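Local coordinates for uncharacterized protein (Pyrococcus abyssi, PDB 5IFF) that acts as a restriction DNA glycosylase that works on double-stranded DNA and also binds it nonspecifically, as a tetramer, at residues T22-V27 against D69-R74. The protein carries 2 engineered substitutions. Sequence-based numbering, arbitrary orientation.
Sequences TSKIAV and DYELSR. Engineered in segment 22-27: Ala-26 (natural residue Arg). With nucleotides of chain C.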
loop_
_atom_site.group_PDB
_atom_site.type_symbol
_atom_site.label_atom_id
_atom_site.label_comp_id
_atom_site.label_asym_id
_atom_site.label_seq_id
_atom_site.Cartn_x
_atom_site.Cartn_y
_atom_site.Cartn_z
ATOM N N THR A 22 9.193 11.378 -3.914
ATOM C CA THR A 22 7.898 10.713 -3.998
ATOM C C THR A 22 7.450 10.970 -5.413
ATOM O O THR A 22 8.037 11.802 -6.101
ATOM C CB THR A 22 6.862 11.304 -3.008
ATOM O OG1 THR A 22 6.652 12.689 -3.328
ATOM C CG2 THR A 22 7.301 11.141 -1.572
ATOM N N SER A 23 6.337 10.367 -5.804
ATOM C CA SER A 23 5.741 10.688 -7.092
ATOM C C SER A 23 5.313 12.162 -7.181
ATOM O O SER A 23 5.272 12.756 -8.268
ATOM C CB SER A 23 4.562 9.747 -7.342
ATOM O OG SER A 23 3.632 9.881 -6.289
ATOM N N LYS A 24 4.999 12.780 -6.046
ATOM C CA LYS A 24 4.573 14.170 -6.107
ATOM C C LYS A 24 5.767 15.135 -6.356
ATOM O O LYS A 24 5.703 16.050 -7.221
ATOM C CB LYS A 24 3.869 14.583 -4.810
ATOM C CG LYS A 24 3.210 16.018 -4.925
ATOM C CD LYS A 24 2.590 16.482 -3.594
ATOM C CE LYS A 24 1.429 15.599 -3.142
ATOM N NZ LYS A 24 0.314 15.697 -4.129
ATOM N N ILE A 25 6.830 14.935 -5.572
ATOM C CA ILE A 25 7.960 15.856 -5.529
ATOM C C ILE A 25 9.241 15.022 -5.469
ATOM O O ILE A 25 9.428 14.253 -4.522
ATOM C CB ILE A 25 7.905 16.816 -4.311
ATOM C CG1 ILE A 25 6.610 17.639 -4.321
ATOM C CG2 ILE A 25 9.095 17.851 -4.355
ATOM C CD1 ILE A 25 6.338 18.342 -2.990
ATOM N N ALA A 26 10.108 15.180 -6.465
ATOM C CA ALA A 26 11.415 14.489 -6.455
ATOM C C ALA A 26 12.445 15.256 -7.319
ATOM O O ALA A 26 12.111 15.906 -8.323
ATOM C CB ALA A 26 11.291 13.048 -6.954
ATOM N N VAL A 27 13.713 15.147 -6.923
ATOM C CA VAL A 27 14.831 15.725 -7.671
ATOM C C VAL A 27 15.087 14.821 -8.874
ATOM O O VAL A 27 15.113 13.584 -8.744
ATOM C CB VAL A 27 16.083 15.853 -6.755
ATOM C CG1 VAL A 27 17.351 16.358 -7.537
ATOM C CG2 VAL A 27 15.776 16.828 -5.627
ATOM N N ASP A 69 -7.829 25.059 -2.207
ATOM C CA ASP A 69 -6.831 25.814 -1.432
ATOM C C ASP A 69 -5.564 24.943 -1.243
ATOM O O ASP A 69 -5.207 24.560 -0.123
ATOM C CB ASP A 69 -7.400 26.252 -0.080
ATOM C CG ASP A 69 -6.422 27.111 0.721
ATOM O OD1 ASP A 69 -5.566 27.789 0.103
ATOM O OD2 ASP A 69 -6.521 27.106 1.975
ATOM N N TYR A 70 -4.946 24.595 -2.350
ATOM C CA TYR A 70 -3.885 23.573 -2.330
ATOM C C TYR A 70 -2.950 23.783 -3.471
ATOM O O TYR A 70 -3.405 23.896 -4.614
ATOM C CB TYR A 70 -4.504 22.177 -2.433
ATOM C CG TYR A 70 -3.493 21.010 -2.409
ATOM C CD1 TYR A 70 -2.763 20.714 -1.246
ATOM C CD2 TYR A 70 -3.321 20.180 -3.533
ATOM C CE1 TYR A 70 -1.866 19.632 -1.207
ATOM C CE2 TYR A 70 -2.449 19.079 -3.499
ATOM C CZ TYR A 70 -1.699 18.831 -2.353
ATOM O OH TYR A 70 -0.828 17.750 -2.328
ATOM N N GLU A 71 -1.653 23.863 -3.178
ATOM C CA GLU A 71 -0.605 24.081 -4.180
ATOM C C GLU A 71 -0.934 25.232 -5.149
ATOM O O GLU A 71 -0.950 26.379 -4.737
ATOM C CB GLU A 71 -0.335 22.783 -4.927
ATOM C CG GLU A 71 0.179 21.703 -3.966
ATOM C CD GLU A 71 0.704 20.454 -4.663
ATOM O OE1 GLU A 71 0.261 20.096 -5.781
ATOM O OE2 GLU A 71 1.545 19.802 -4.041
ATOM N N LEU A 72 -1.170 24.936 -6.426
ATOM C CA LEU A 72 -1.362 26.018 -7.365
ATOM C C LEU A 72 -2.575 26.910 -6.960
ATOM O O LEU A 72 -2.502 28.104 -7.141
ATOM C CB LEU A 72 -1.575 25.479 -8.802
ATOM C CG LEU A 72 -1.726 26.585 -9.875
ATOM C CD1 LEU A 72 -0.479 27.524 -10.050
ATOM C CD2 LEU A 72 -2.070 25.958 -11.237
ATOM N N SER A 73 -3.677 26.343 -6.443
ATOM C CA SER A 73 -4.792 27.256 -6.129
ATOM C C SER A 73 -4.446 28.147 -4.931
ATOM O O SER A 73 -4.920 29.292 -4.833
ATOM C CB SER A 73 -6.131 26.521 -5.848
ATOM O OG SER A 73 -6.030 25.463 -4.902
ATOM N N ARG A 74 -3.644 27.632 -4.002
ATOM C CA ARG A 74 -3.263 28.471 -2.873
ATOM C C ARG A 74 -2.268 29.559 -3.340
ATOM O O ARG A 74 -2.357 30.718 -2.883
ATOM C CB ARG A 74 -2.697 27.628 -1.702
ATOM C CG ARG A 74 -2.121 28.505 -0.545
ATOM C CD ARG A 74 -1.724 27.682 0.687
ATOM N NE ARG A 74 -2.894 27.241 1.454
ATOM C CZ ARG A 74 -2.845 26.677 2.662
ATOM N NH1 ARG A 74 -1.676 26.461 3.259
ATOM N NH2 ARG A 74 -3.971 26.318 3.274
ATOM P P DA C 12 3.514 9.306 -3.237
ATOM O OP1 DA C 12 3.228 10.762 -3.321
ATOM O OP2 DA C 12 4.685 8.714 -3.959
ATOM O "O5'" DA C 12 3.705 8.956 -1.716
ATOM C "C5'" DA C 12 2.570 9.060 -0.810
ATOM C "C4'" DA C 12 2.991 8.733 0.589
ATOM O "O4'" DA C 12 3.061 7.296 0.766
ATOM C "C3'" DA C 12 4.377 9.260 0.993
ATOM O "O3'" DA C 12 4.304 9.648 2.310
ATOM C "C2'" DA C 12 5.302 8.035 0.844
ATOM C "C1'" DA C 12 4.360 6.896 1.221
ATOM N N9 DA C 12 4.646 5.615 0.583
ATOM C C8 DA C 12 4.875 5.391 -0.758
ATOM N N7 DA C 12 4.988 4.107 -1.052
ATOM C C5 DA C 12 4.751 3.445 0.152
ATOM C C6 DA C 12 4.733 2.058 0.529
ATOM N N6 DA C 12 4.928 1.060 -0.323
ATOM N N1 DA C 12 4.495 1.749 1.830
ATOM C C2 DA C 12 4.235 2.748 2.681
ATOM N N3 DA C 12 4.224 4.074 2.441
ATOM C C4 DA C 12 4.506 4.358 1.159
HETATM O O HOH W 1 0.240 17.538 -6.344
#
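Lys-24 reaches across to the hydroxyl of Tyr-70, its CD lying against the carboxylate of Glu-71; a long, flexible side chain suits the task because Lys-24 CA and Glu-71 CA are 11.3 Å apart. The chain leaves the backbone with CG anti to N (chi1 -172°), then bends at its last two torsions, which carries NZ to the edge of the Tyr-70 ring, near its plane. There Lys-24 NZ donates a hydrogen bond to Tyr-70 OH (3.0 Å), a phenol oxygen that also pairs with Glu-2. The tighter part lies beside this bond: Lys-24 CD rests 3.5 Å from Glu-71 OE2, and Glu-71 CG covers the centre of one Tyr-70 face. Buried Glu-71 is well satisfied, its carboxylate receiving Ser-61 N and Trp-58 NE1. The looser side is at the amine, where Lys-24 is partly exposed and a water bridges Lys-24 NZ to Glu-71 OE1. With an alanine here, Tyr-70 OH and the water would probably lose their amine donor, leaving a gap beside Glu-71. Next door, Ser-23 N binds a DNA phosphate. Lys-24 bonds through its backbone to Gln-59 and Glu-71 adjoins Ile-60, both seen to bind adenine, so the contact borders that site. Lys-24 precedes strand 25-29, which pairs antiparallel with strand 54-59; Glu-71 occupies the N-cap position of helix 72-81, whose Leu-72 packs on helix 188-201.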